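Local coordinates for protein E1 (Kluyveromyces marxianus, PDB 3VX6) that forms the N-terminal domain of Atg7, the E1-like enzyme that activates ATG8 and ATG12 for conjugation in autophagy and cytoplasm-to-vacuole transport, at residues A[177-182]-A[194-199]; A[201-206]-A[235-240]; A[142-147]-A[258-263]; A[45-50]-A[76-81]. All coordinates share one frame; numbering follows the deposited sequence.

Contact 1: residues A[177-182]-A[194-199]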
loop_
_atom_site.group_PDB
_atom_site.type_symbol
_atom_site.label_atom_id
_atom_site.label_comp_id
_atom_site.label_asym_id
_atom_site.label_seq_id
_atom_site.Cartn_x
_atom_site.Cartn_y
_atom_site.Cartn_z
ATOM N N ILE A 177 -4.445 7.840 6.134
ATOM C CA ILE A 177 -4.708 8.902 5.171
ATOM C C ILE A 177 -5.949 9.684 5.622
ATOM O O ILE A 177 -6.970 9.104 6.002
ATOM C CB ILE A 177 -4.988 8.368 3.751
ATOM C CG1 ILE A 177 -3.739 7.731 3.150
ATOM C CG2 ILE A 177 -5.420 9.526 2.849
ATOM C CD1 ILE A 177 -3.963 7.194 1.744
ATOM N N ALA A 178 -5.849 11.002 5.602
ATOM C CA ALA A 178 -6.964 11.852 5.987
ATOM C C ALA A 178 -6.844 13.130 5.171
ATOM O O ALA A 178 -5.978 13.242 4.300
ATOM C CB ALA A 178 -6.907 12.163 7.486
ATOM N N CYS A 179 -7.722 14.083 5.425
ATOM C CA CYS A 179 -7.638 15.337 4.713
ATOM C C CYS A 179 -7.886 16.434 5.719
ATOM O O CYS A 179 -8.201 16.167 6.879
ATOM C CB CYS A 179 -8.652 15.401 3.564
ATOM S SG CYS A 179 -10.385 15.575 4.030
ATOM N N VAL A 180 -7.710 17.675 5.290
ATOM C CA VAL A 180 -7.920 18.795 6.181
ATOM C C VAL A 180 -8.966 19.707 5.560
ATOM O O VAL A 180 -8.903 20.019 4.373
ATOM C CB VAL A 180 -6.614 19.558 6.410
ATOM C CG1 VAL A 180 -6.775 20.500 7.583
ATOM C CG2 VAL A 180 -5.479 18.580 6.671
ATOM N N ILE A 181 -9.953 20.091 6.362
ATOM C CA ILE A 181 -11.027 20.966 5.908
ATOM C C ILE A 181 -11.214 22.054 6.950
ATOM O O ILE A 181 -11.716 21.807 8.049
ATOM C CB ILE A 181 -12.348 20.205 5.745
ATOM C CG1 ILE A 181 -12.162 19.046 4.769
ATOM C CG2 ILE A 181 -13.432 21.159 5.256
ATOM C CD1 ILE A 181 -13.452 18.412 4.345
ATOM N N SER A 182 -10.796 23.259 6.603
ATOM C CA SER A 182 -10.898 24.381 7.519
ATOM C C SER A 182 -10.025 24.157 8.744
ATOM O O SER A 182 -10.428 24.461 9.864
ATOM C CB SER A 182 -12.348 24.603 7.953
ATOM O OG SER A 182 -13.154 24.992 6.855
ATOM N N LYS A 194 -13.216 17.054 -2.265
ATOM C CA LYS A 194 -13.557 18.097 -3.223
ATOM C C LYS A 194 -13.365 19.492 -2.643
ATOM O O LYS A 194 -13.169 20.448 -3.398
ATOM C CB LYS A 194 -15.000 17.947 -3.690
ATOM C CG LYS A 194 -15.205 16.758 -4.601
ATOM C CD LYS A 194 -16.649 16.605 -5.015
ATOM C CE LYS A 194 -16.802 15.440 -5.984
ATOM N NZ LYS A 194 -18.235 15.163 -6.312
ATOM N N VAL A 195 -13.401 19.604 -1.311
ATOM C CA VAL A 195 -13.253 20.896 -0.641
ATOM C C VAL A 195 -12.085 20.994 0.339
ATOM O O VAL A 195 -11.786 22.076 0.840
ATOM C CB VAL A 195 -14.546 21.280 0.137
ATOM C CG1 VAL A 195 -15.769 21.057 -0.741
ATOM C CG2 VAL A 195 -14.655 20.465 1.420
ATOM N N CYS A 196 -11.423 19.882 0.625
ATOM C CA CYS A 196 -10.311 19.918 1.572
ATOM C C CYS A 196 -9.130 20.713 1.020
ATOM O O CYS A 196 -8.956 20.817 -0.196
ATOM C CB CYS A 196 -9.846 18.506 1.906
ATOM S SG CYS A 196 -8.996 17.693 0.546
ATOM N N GLU A 197 -8.325 21.267 1.924
ATOM C CA GLU A 197 -7.159 22.055 1.545
ATOM C C GLU A 197 -6.052 21.102 1.185
ATOM O O GLU A 197 -5.173 21.425 0.380
ATOM C CB GLU A 197 -6.656 22.924 2.705
ATOM C CG GLU A 197 -7.600 23.992 3.170
ATOM C CD GLU A 197 -8.572 23.496 4.207
ATOM O OE1 GLU A 197 -8.110 23.091 5.302
ATOM O OE2 GLU A 197 -9.795 23.516 3.920
ATOM N N LYS A 198 -6.096 19.928 1.808
ATOM C CA LYS A 198 -5.083 18.927 1.577
ATOM C C LYS A 198 -5.407 17.574 2.152
ATOM O O LYS A 198 -6.402 17.393 2.844
ATOM C CB LYS A 198 -3.750 19.409 2.141
ATOM C CG LYS A 198 -3.803 19.916 3.554
ATOM C CD LYS A 198 -2.591 20.791 3.810
ATOM C CE LYS A 198 -2.532 21.280 5.248
ATOM N NZ LYS A 198 -1.466 22.307 5.413
ATOM N N VAL A 199 -4.536 16.627 1.830
ATOM C CA VAL A 199 -4.627 15.249 2.263
ATOM C C VAL A 199 -3.422 14.930 3.128
ATOM O O VAL A 199 -2.298 15.252 2.766
ATOM C CB VAL A 199 -4.625 14.310 1.052
ATOM C CG1 VAL A 199 -4.410 12.854 1.498
ATOM C CG2 VAL A 199 -5.933 14.469 0.299
#
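Cys-179 and Val-199 form a non-hydrogen-bonded antiparallel pair between strands 177-181 and 198-202. Two backbone bonds flank the next residue, Val-180: its N gives to Lys-198 O at 2.8 Å, and its O takes the N-H of Glu-197, a donor lying nearly along the C=O axis.

The carboxylate of Glu-197 adds a side-chain bond. The chain bends at chi2 (87°, which sets CD), and OE2 accepts from Ser-182 N at 2.9 Å, an almost straight bond (174°) on the syn side. OE1 takes weak bonds from Ser-182 N and Gly-183 N; a carboxylate, with two acceptor oxygens, suits a place where successive amides need partners.

Apolar contacts line both faces. Ile-177 CG2 meets Val-199 CG1 at 3.7 Å, with helix 215-225 packed on both residues. Cys-179 SG rests 3.7 Å from Cys-196 CB, yet the two cysteines form no disulfide. At the outer end Ile-181 CD1 touches Val-195 CG2. Val-180 CG2 lies beside Lys-198 CG, whose chain extends onward to a salt bridge with Glu-244.

Beta-branched Ile-177, Val-180, Ile-181 and Val-199 suit the extended backbone, while the Glu-197 carboxylate, taking the N-H of Ser-182, probably steadies the chain after strand 177-181.

Contact 2: residues A[201-206]-A[235-240]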
loop_
_atom_site.group_PDB
_atom_site.type_symbol
_atom_site.label_atom_id
_atom_site.label_comp_id
_atom_site.label_asym_id
_atom_site.label_seq_id
_atom_site.Cartn_x
_atom_site.Cartn_y
_atom_site.Cartn_z
ATOM N N PHE A 201 -1.140 12.014 4.865
ATOM C CA PHE A 201 -0.809 10.613 4.680
ATOM C C PHE A 201 0.333 10.146 5.581
ATOM O O PHE A 201 1.393 10.770 5.632
ATOM C CB PHE A 201 -0.448 10.418 3.198
ATOM C CG PHE A 201 0.132 9.073 2.857
ATOM C CD1 PHE A 201 1.221 8.984 1.989
ATOM C CD2 PHE A 201 -0.418 7.902 3.351
ATOM C CE1 PHE A 201 1.743 7.762 1.626
ATOM C CE2 PHE A 201 0.103 6.668 2.989
ATOM C CZ PHE A 201 1.179 6.597 2.130
ATOM N N LYS A 202 0.098 9.065 6.320
ATOM C CA LYS A 202 1.141 8.499 7.160
ATOM C C LYS A 202 1.926 7.672 6.155
ATOM O O LYS A 202 1.625 6.511 5.881
ATOM C CB LYS A 202 0.538 7.641 8.269
ATOM C CG LYS A 202 0.075 8.491 9.447
ATOM C CD LYS A 202 -1.175 7.955 10.145
ATOM C CE LYS A 202 -1.535 8.856 11.315
ATOM N NZ LYS A 202 -2.698 8.369 12.096
ATOM N N ASP A 203 2.920 8.329 5.576
ATOM C CA ASP A 203 3.781 7.762 4.554
ATOM C C ASP A 203 4.397 6.396 4.868
ATOM O O ASP A 203 4.783 6.109 6.004
ATOM C CB ASP A 203 4.874 8.774 4.251
ATOM C CG ASP A 203 5.436 8.625 2.865
ATOM O OD1 ASP A 203 6.329 9.425 2.525
ATOM O OD2 ASP A 203 4.999 7.724 2.117
ATOM N N PHE A 204 4.480 5.554 3.843
ATOM C CA PHE A 204 5.068 4.230 3.980
ATOM C C PHE A 204 6.527 4.310 3.640
ATOM O O PHE A 204 7.194 3.305 3.448
ATOM C CB PHE A 204 4.389 3.235 3.051
ATOM C CG PHE A 204 3.000 2.898 3.456
ATOM C CD1 PHE A 204 2.486 3.359 4.660
ATOM C CD2 PHE A 204 2.205 2.117 2.642
ATOM C CE1 PHE A 204 1.199 3.046 5.046
ATOM C CE2 PHE A 204 0.919 1.793 3.014
ATOM C CZ PHE A 204 0.409 2.260 4.221
ATOM N N SER A 205 7.029 5.523 3.535
ATOM C CA SER A 205 8.431 5.671 3.242
ATOM C C SER A 205 8.973 6.646 4.260
ATOM O O SER A 205 8.278 7.574 4.661
ATOM C CB SER A 205 8.639 6.204 1.821
ATOM O OG SER A 205 10.022 6.324 1.518
ATOM N N HIS A 206 10.197 6.393 4.705
ATOM C CA HIS A 206 10.883 7.261 5.644
ATOM C C HIS A 206 12.030 7.859 4.860
ATOM O O HIS A 206 12.886 8.548 5.423
ATOM C CB HIS A 206 11.445 6.484 6.829
ATOM C CG HIS A 206 10.475 6.308 7.950
ATOM N ND1 HIS A 206 10.808 5.663 9.122
ATOM C CD2 HIS A 206 9.176 6.666 8.069
ATOM C CE1 HIS A 206 9.750 5.626 9.912
ATOM N NE2 HIS A 206 8.746 6.228 9.297
ATOM N N PHE A 235 2.912 14.355 4.339
ATOM C CA PHE A 235 3.494 13.036 4.538
ATOM C C PHE A 235 4.069 12.937 5.935
ATOM O O PHE A 235 5.160 13.431 6.207
ATOM C CB PHE A 235 4.570 12.792 3.483
ATOM C CG PHE A 235 4.031 12.772 2.075
ATOM C CD1 PHE A 235 3.266 11.697 1.623
ATOM C CD2 PHE A 235 4.255 13.842 1.209
ATOM C CE1 PHE A 235 2.733 11.688 0.329
ATOM C CE2 PHE A 235 3.724 13.840 -0.088
ATOM C CZ PHE A 235 2.962 12.763 -0.527
ATOM N N LEU A 236 3.324 12.308 6.831
ATOM C CA LEU A 236 3.782 12.175 8.203
ATOM C C LEU A 236 4.656 10.957 8.438
ATOM O O LEU A 236 4.367 9.854 7.974
ATOM C CB LEU A 236 2.594 12.163 9.164
ATOM C CG LEU A 236 1.881 13.512 9.224
ATOM C CD1 LEU A 236 1.017 13.680 7.982
ATOM C CD2 LEU A 236 1.029 13.593 10.476
ATOM N N ARG A 237 5.739 11.184 9.171
ATOM C CA ARG A 237 6.696 10.141 9.509
ATOM C C ARG A 237 7.108 10.265 10.978
ATOM O O ARG A 237 7.340 11.366 11.488
ATOM C CB ARG A 237 7.952 10.255 8.629
ATOM C CG ARG A 237 7.851 9.687 7.209
ATOM C CD ARG A 237 7.427 10.728 6.177
ATOM N NE ARG A 237 7.587 10.239 4.808
ATOM C CZ ARG A 237 8.740 10.208 4.145
ATOM N NH1 ARG A 237 9.853 10.641 4.720
ATOM N NH2 ARG A 237 8.783 9.741 2.906
ATOM N N SER A 238 7.197 9.141 11.671
ATOM C CA SER A 238 7.622 9.190 13.063
ATOM C C SER A 238 9.129 9.473 13.010
ATOM O O SER A 238 9.771 9.783 14.003
ATOM C CB SER A 238 7.332 7.847 13.739
ATOM O OG SER A 238 7.895 6.779 12.999
ATOM N N ASP A 239 9.649 9.395 11.794
ATOM C CA ASP A 239 11.054 9.583 11.457
ATOM C C ASP A 239 11.658 10.993 11.615
ATOM O O ASP A 239 12.882 11.133 11.656
ATOM C CB ASP A 239 11.235 9.146 10.001
ATOM C CG ASP A 239 12.668 8.863 9.647
ATOM O OD1 ASP A 239 13.061 9.113 8.483
ATOM O OD2 ASP A 239 13.401 8.372 10.530
ATOM N N GLU A 240 10.815 12.021 11.699
ATOM C CA GLU A 240 11.272 13.418 11.760
ATOM C C GLU A 240 11.315 13.866 10.303
ATOM O O GLU A 240 11.532 15.037 9.994
ATOM C CB GLU A 240 12.689 13.562 12.335
ATOM C CG GLU A 240 12.848 13.127 13.768
ATOM C CD GLU A 240 11.832 13.780 14.673
ATOM O OE1 GLU A 240 11.830 15.028 14.748
ATOM O OE2 GLU A 240 11.035 13.040 15.298
#
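Asp-203 and Arg-237 form a salt bridge near the ends of two parallel strands, 198-202 and 231-236, which helix 215-225 links into a beta-alpha-beta unit. The guanidinium comes side-on, NE and NH2 both giving to the single oxygen OD1; the NE bond is 2.7 Å long. Both nitrogens approach OD1 from the same face of the carboxylate, with OD1 close to the guanidinium plane. Arg-237 reaches there by bending at chi2 (92°), which turns CD toward Asp-203. NH1 gives to Leu-207 O and Ser-241 OG, while Asp-203 OD2 bonds to Ser-212 OG, giving both charges second partners. Arginine suits because its flat group serves carboxylate and neutral acceptors at once. An alanine in place of Arg-237 would probably leave Asp-203 OD1 without its positive mate and deprive Leu-207 O and Ser-241 OG of a donor.

Backbone pairing is brief: Leu-236 N gives to Phe-201 O at 2.7 Å, and Asp-203 N reaches Leu-236 O only weakly.

Among the rings, Phe-201 and Phe-235 meet rim to rim, CD1 to CD1 at 3.4 Å, their planes 76° apart. Neither covers the other's face, and Phe-201 also packs on Ile-218 of the helix. His-206 takes Asp-239 CB over its centre in a CH-pi contact, 3.6 Å from the ring centroid, with the carboxylate almost parallel to the ring. Its CD2 touches Arg-237 CG, and Phe-53 also stacks with the ring.

The phenylalanine rings therefore pack at the strands and the imidazole in the loop beyond, while the paired charges probably fix the two departing loops against each other.

Contact 3: residues A[142-147]-A[258-263]; sequences MPSFQS and KVSGWE
Ser-144 and Ser-260 make the hydrogen-bonded pair at the heart of an antiparallel join between strand 135-144 and the short strand 260-262, in the mixed sheet with strand 123-130. Ser-144 N gives to Ser-260 O at 2.9 Å, and Ser-260 N returns the bond to Ser-144 O at 3.0 Å. On one side Met-142 N donates to Gly-261 O from well above the carbonyl plane. On the other, Lys-258 N meets Gln-146 O nearly head-on, whereas Gln-146 N reaches Lys-258 O only weakly.

A water adds to this ladder. It donates to Ser-144 O (2.9 Å) and to Lys-258 O (2.8 Å), bridging two carbonyl oxygens that, both being acceptors, cannot bond each other, and it also bonds Ser-260 OG.

Polar groups directed elsewhere find partners too. Ser-144 OG bonds Ala-213 O, Gln-146 NE2 bonds Ala-150 O, and Asn-217 of helix 215-225 serves both Pro-143 O and Phe-145 N. Pro-143 has no N-H, and strand 260-262 calls on none between Met-142 and Ser-144. Gly-261, with phi at 133°, has backbone angles that call for glycine; a CB would run into Met-142 O.

Val-259 supplies the apolar side, CG2 lying 4.0 Å from Phe-145 CB and its side chain packing on Ile-101 of helix 97-114. Small hydroxyl residues, a glycine and a shared water thus keep main-chain groups supplied with partners in this largely buried place.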
loop_
_atom_site.group_PDB
_atom_site.type_symbol
_atom_site.label_atom_id
_atom_site.label_comp_id
_atom_site.label_asym_id
_atom_site.label_seq_id
_atom_site.Cartn_x
_atom_site.Cartn_y
_atom_site.Cartn_z
ATOM N N MET A 142 2.052 -3.987 -3.647
ATOM C CA MET A 142 1.185 -3.003 -3.024
ATOM C C MET A 142 0.889 -2.137 -4.240
ATOM O O MET A 142 1.700 -1.297 -4.617
ATOM C CB MET A 142 1.942 -2.221 -1.957
ATOM C CG MET A 142 1.062 -1.274 -1.180
ATOM S SD MET A 142 2.000 -0.462 0.076
ATOM C CE MET A 142 1.687 -1.478 1.514
ATOM N N PRO A 143 -0.269 -2.355 -4.886
ATOM C CA PRO A 143 -0.642 -1.597 -6.071
ATOM C C PRO A 143 -0.464 -0.107 -5.982
ATOM O O PRO A 143 -0.924 0.556 -5.053
ATOM C CB PRO A 143 -2.088 -2.009 -6.302
ATOM C CG PRO A 143 -2.101 -3.381 -5.818
ATOM C CD PRO A 143 -1.379 -3.229 -4.500
ATOM N N SER A 144 0.246 0.385 -6.984
ATOM C CA SER A 144 0.563 1.785 -7.159
ATOM C C SER A 144 0.079 2.099 -8.572
ATOM O O SER A 144 0.713 1.732 -9.559
ATOM C CB SER A 144 2.073 1.989 -7.047
ATOM O OG SER A 144 2.439 3.253 -7.567
ATOM N N PHE A 145 -1.064 2.761 -8.669
ATOM C CA PHE A 145 -1.615 3.091 -9.969
ATOM C C PHE A 145 -1.516 4.566 -10.280
ATOM O O PHE A 145 -1.311 5.397 -9.396
ATOM C CB PHE A 145 -3.071 2.672 -10.039
ATOM C CG PHE A 145 -3.885 3.165 -8.888
ATOM C CD1 PHE A 145 -3.943 2.440 -7.700
ATOM C CD2 PHE A 145 -4.596 4.359 -8.987
ATOM C CE1 PHE A 145 -4.704 2.900 -6.631
ATOM C CE2 PHE A 145 -5.353 4.823 -7.929
ATOM C CZ PHE A 145 -5.411 4.097 -6.748
ATOM N N GLN A 146 -1.686 4.870 -11.560
ATOM C CA GLN A 146 -1.623 6.227 -12.071
ATOM C C GLN A 146 -2.099 6.219 -13.515
ATOM O O GLN A 146 -2.226 5.164 -14.133
ATOM C CB GLN A 146 -0.188 6.721 -12.040
ATOM C CG GLN A 146 0.729 5.908 -12.922
ATOM C CD GLN A 146 2.031 6.610 -13.177
ATOM O OE1 GLN A 146 2.868 6.739 -12.285
ATOM N NE2 GLN A 146 2.209 7.085 -14.399
ATOM N N SER A 147 -2.362 7.400 -14.058
ATOM C CA SER A 147 -2.781 7.501 -15.445
ATOM C C SER A 147 -1.575 7.125 -16.309
ATOM O O SER A 147 -0.436 7.460 -15.981
ATOM C CB SER A 147 -3.225 8.932 -15.752
ATOM O OG SER A 147 -3.456 9.106 -17.141
ATOM N N LYS A 258 -1.780 2.840 -15.209
ATOM C CA LYS A 258 -0.522 2.111 -15.217
ATOM C C LYS A 258 -0.245 1.636 -13.802
ATOM O O LYS A 258 0.094 2.430 -12.927
ATOM C CB LYS A 258 0.626 3.004 -15.723
ATOM C CG LYS A 258 1.941 2.258 -16.031
ATOM C CD LYS A 258 2.762 2.005 -14.772
ATOM C CE LYS A 258 4.073 1.240 -15.056
ATOM N NZ LYS A 258 3.900 -0.216 -15.382
ATOM N N VAL A 259 -0.386 0.338 -13.571
ATOM C CA VAL A 259 -0.149 -0.195 -12.241
ATOM C C VAL A 259 1.175 -0.940 -12.058
ATOM O O VAL A 259 1.622 -1.677 -12.931
ATOM C CB VAL A 259 -1.284 -1.137 -11.813
ATOM C CG1 VAL A 259 -1.230 -1.344 -10.309
ATOM C CG2 VAL A 259 -2.634 -0.579 -12.250
ATOM N N SER A 260 1.796 -0.724 -10.908
ATOM C CA SER A 260 3.044 -1.380 -10.540
ATOM C C SER A 260 2.890 -1.661 -9.055
ATOM O O SER A 260 1.799 -1.483 -8.511
ATOM C CB SER A 260 4.227 -0.460 -10.788
ATOM O OG SER A 260 4.045 0.764 -10.108
ATOM N N GLY A 261 3.952 -2.111 -8.392
ATOM C CA GLY A 261 3.850 -2.382 -6.965
ATOM C C GLY A 261 4.433 -3.716 -6.550
ATOM O O GLY A 261 4.616 -3.982 -5.360
ATOM N N TRP A 262 4.727 -4.550 -7.544
ATOM C CA TRP A 262 5.307 -5.874 -7.324
ATOM C C TRP A 262 6.678 -5.738 -6.693
ATOM O O TRP A 262 7.533 -5.038 -7.222
ATOM C CB TRP A 262 5.446 -6.625 -8.654
ATOM C CG TRP A 262 4.170 -7.200 -9.178
ATOM C CD1 TRP A 262 3.568 -6.907 -10.364
ATOM C CD2 TRP A 262 3.357 -8.198 -8.550
ATOM N NE1 TRP A 262 2.430 -7.659 -10.520
ATOM C CE2 TRP A 262 2.272 -8.460 -9.422
ATOM C CE3 TRP A 262 3.437 -8.895 -7.336
ATOM C CZ2 TRP A 262 1.277 -9.393 -9.123
ATOM C CZ3 TRP A 262 2.450 -9.823 -7.035
ATOM C CH2 TRP A 262 1.378 -10.064 -7.927
ATOM N N GLU A 263 6.891 -6.414 -5.571
ATOM C CA GLU A 263 8.168 -6.355 -4.879
ATOM C C GLU A 263 9.295 -7.000 -5.700
ATOM O O GLU A 263 9.130 -8.089 -6.253
ATOM C CB GLU A 263 8.043 -7.046 -3.529
ATOM C CG GLU A 263 9.240 -6.858 -2.637
ATOM C CD GLU A 263 8.986 -7.383 -1.250
ATOM O OE1 GLU A 263 9.785 -7.078 -0.333
ATOM O OE2 GLU A 263 7.978 -8.107 -1.075
HETATM O O HOH W 1 2.427 2.895 -11.542
#

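Contact 4: residues A[45-50]-A[76-81]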
loop_
_atom_site.group_PDB
_atom_site.type_symbol
_atom_site.label_atom_id
_atom_site.label_comp_id
_atom_site.label_asym_id
_atom_site.label_seq_id
_atom_site.Cartn_x
_atom_site.Cartn_y
_atom_site.Cartn_z
ATOM N N TYR A 45 -3.507 -9.255 7.393
ATOM C CA TYR A 45 -3.631 -8.148 8.326
ATOM C C TYR A 45 -2.277 -8.006 8.955
ATOM O O TYR A 45 -1.680 -8.979 9.409
ATOM C CB TYR A 45 -4.657 -8.448 9.429
ATOM C CG TYR A 45 -6.086 -8.563 8.952
ATOM C CD1 TYR A 45 -6.831 -7.427 8.645
ATOM C CD2 TYR A 45 -6.690 -9.808 8.781
ATOM C CE1 TYR A 45 -8.138 -7.524 8.180
ATOM C CE2 TYR A 45 -7.999 -9.917 8.313
ATOM C CZ TYR A 45 -8.716 -8.769 8.013
ATOM O OH TYR A 45 -10.007 -8.861 7.540
ATOM N N THR A 46 -1.766 -6.798 8.965
ATOM C CA THR A 46 -0.484 -6.600 9.573
ATOM C C THR A 46 -0.592 -5.269 10.259
ATOM O O THR A 46 -1.064 -4.292 9.674
ATOM C CB THR A 46 0.627 -6.620 8.517
ATOM O OG1 THR A 46 1.903 -6.543 9.164
ATOM C CG2 THR A 46 0.460 -5.467 7.543
ATOM N N GLN A 47 -0.231 -5.246 11.533
ATOM C CA GLN A 47 -0.287 -4.007 12.283
ATOM C C GLN A 47 0.848 -3.186 11.734
ATOM O O GLN A 47 2.011 -3.580 11.810
ATOM C CB GLN A 47 -0.082 -4.257 13.767
ATOM C CG GLN A 47 0.076 -3.002 14.573
ATOM C CD GLN A 47 0.177 -3.301 16.041
ATOM O OE1 GLN A 47 1.023 -2.747 16.738
ATOM N NE2 GLN A 47 -0.694 -4.182 16.529
ATOM N N LEU A 48 0.506 -2.052 11.150
ATOM C CA LEU A 48 1.511 -1.205 10.565
ATOM C C LEU A 48 2.341 -0.555 11.651
ATOM O O LEU A 48 1.832 0.196 12.490
ATOM C CB LEU A 48 0.852 -0.156 9.667
ATOM C CG LEU A 48 1.192 -0.250 8.171
ATOM C CD1 LEU A 48 1.241 -1.697 7.723
ATOM C CD2 LEU A 48 0.162 0.534 7.365
ATOM N N ASP A 49 3.623 -0.886 11.655
ATOM C CA ASP A 49 4.530 -0.305 12.612
ATOM C C ASP A 49 5.022 0.919 11.885
ATOM O O ASP A 49 5.952 0.835 11.084
ATOM C CB ASP A 49 5.709 -1.235 12.900
ATOM C CG ASP A 49 6.687 -0.636 13.890
ATOM O OD1 ASP A 49 7.733 -1.270 14.142
ATOM O OD2 ASP A 49 6.410 0.468 14.416
ATOM N N LEU A 50 4.361 2.045 12.137
ATOM C CA LEU A 50 4.730 3.297 11.500
ATOM C C LEU A 50 5.877 3.942 12.252
ATOM O O LEU A 50 6.328 5.026 11.887
ATOM C CB LEU A 50 3.527 4.244 11.447
ATOM C CG LEU A 50 2.375 3.792 10.541
ATOM C CD1 LEU A 50 1.272 4.834 10.544
ATOM C CD2 LEU A 50 2.898 3.564 9.125
ATOM N N ASN A 76 -3.961 0.626 17.255
ATOM C CA ASN A 76 -2.926 0.781 16.238
ATOM C C ASN A 76 -3.500 0.721 14.824
ATOM O O ASN A 76 -4.683 0.440 14.627
ATOM C CB ASN A 76 -1.845 -0.290 16.402
ATOM C CG ASN A 76 -0.805 0.092 17.431
ATOM O OD1 ASN A 76 -1.108 0.226 18.612
ATOM N ND2 ASN A 76 0.431 0.280 16.981
ATOM N N ILE A 77 -2.655 0.990 13.839
ATOM C CA ILE A 77 -3.086 0.973 12.452
ATOM C C ILE A 77 -2.898 -0.411 11.846
ATOM O O ILE A 77 -1.786 -0.941 11.774
ATOM C CB ILE A 77 -2.313 2.029 11.630
ATOM C CG1 ILE A 77 -2.780 3.432 12.049
ATOM C CG2 ILE A 77 -2.502 1.781 10.135
ATOM C CD1 ILE A 77 -2.027 4.558 11.392
ATOM N N ILE A 78 -4.002 -1.002 11.415
ATOM C CA ILE A 78 -3.959 -2.326 10.831
ATOM C C ILE A 78 -4.192 -2.242 9.336
ATOM O O ILE A 78 -5.235 -1.768 8.892
ATOM C CB ILE A 78 -5.031 -3.228 11.454
ATOM C CG1 ILE A 78 -4.871 -3.249 12.980
ATOM C CG2 ILE A 78 -4.952 -4.610 10.843
ATOM C CD1 ILE A 78 -3.481 -3.629 13.468
ATOM N N LEU A 79 -3.216 -2.700 8.558
ATOM C CA LEU A 79 -3.344 -2.667 7.104
ATOM C C LEU A 79 -3.938 -3.959 6.580
ATOM O O LEU A 79 -3.449 -5.044 6.893
ATOM C CB LEU A 79 -1.989 -2.443 6.434
ATOM C CG LEU A 79 -2.162 -2.276 4.927
ATOM C CD1 LEU A 79 -3.065 -1.065 4.676
ATOM C CD2 LEU A 79 -0.821 -2.107 4.246
ATOM N N LYS A 80 -4.992 -3.848 5.781
ATOM C CA LYS A 80 -5.606 -5.038 5.230
ATOM C C LYS A 80 -5.015 -5.340 3.869
ATOM O O LYS A 80 -4.998 -4.494 2.985
ATOM C CB LYS A 80 -7.124 -4.874 5.114
ATOM C CG LYS A 80 -7.851 -6.160 4.727
ATOM C CD LYS A 80 -9.331 -6.072 5.065
ATOM C CE LYS A 80 -10.074 -7.353 4.703
ATOM N NZ LYS A 80 -11.495 -7.342 5.180
ATOM N N GLY A 81 -4.509 -6.555 3.722
ATOM C CA GLY A 81 -3.934 -6.968 2.461
ATOM C C GLY A 81 -4.687 -8.186 1.995
ATOM O O GLY A 81 -5.668 -8.586 2.622
HETATM O O HOH W 2 -12.118 -6.499 7.479
#
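Ile-78 wedges between Tyr-45 and Gln-47 on one face of an antiparallel beta ladder, formed by strands 40-47 and 78-86 of a mixed sheet. Its two branches part: CG2 lies 4.0 Å from Tyr-45 CD1, while CD1, swung round by chi2 of -54°, rests against Gln-47 CB at 3.5 Å. A beta-branched residue fits here because it can fill both neighbouring hollows at once. Farther along, Gln-47 crosses obliquely over Asn-76, its CD settling on Asn-76 CB.

Lys-80 lies alongside Tyr-45, pointing the same way, and its CD touches the ring at CE1 (3.6 Å). An alanine in place of Tyr-45 would probably open a gap beside the Lys-80 methylenes and let that chain swing more freely.

On the opposite face Leu-79 CB is a knob gripped by the fork of Leu-48, with CD1 at 3.6 Å and CD2 slightly farther away. Thr-46 CG2 lies beside the same CB, and Ile-60 and Phe-123 cover Thr-46 and Leu-79. Ile-77 CG2 packs against Leu-48 CB, and its CD1 meets the tip of Leu-50, whose side chain stands at about a right angle to it.

Backbone bonds tie the ladder from Thr-46 to Leu-79 in both directions, then from Leu-48 N to Ile-77 O. At the outer rim one water accepts from Lys-80 NZ and also bonds Tyr-45 OH.

In the fold
Contacts 1 and 2 belong to one mixed sheet and share strand 198-202, which pairs with 177-181 on one side and 231-236 on the other; their centres lie 17 Å apart. Contacts 3 and 4, with centres about 20 Å apart, belong to a second mixed sheet. Along the chain contact 4 closes first; contacts 1 and 2 then form in turn between the two halves of contact 3, which therefore brackets the other sheet. Contact 2 is the meeting point: Phe-204 touches both Met-142 and Leu-48, Ile-177 packs on Phe-201, and Ser-238 OG probably bonds Leu-50 O. These touches knit the two sheets into one N-terminal body.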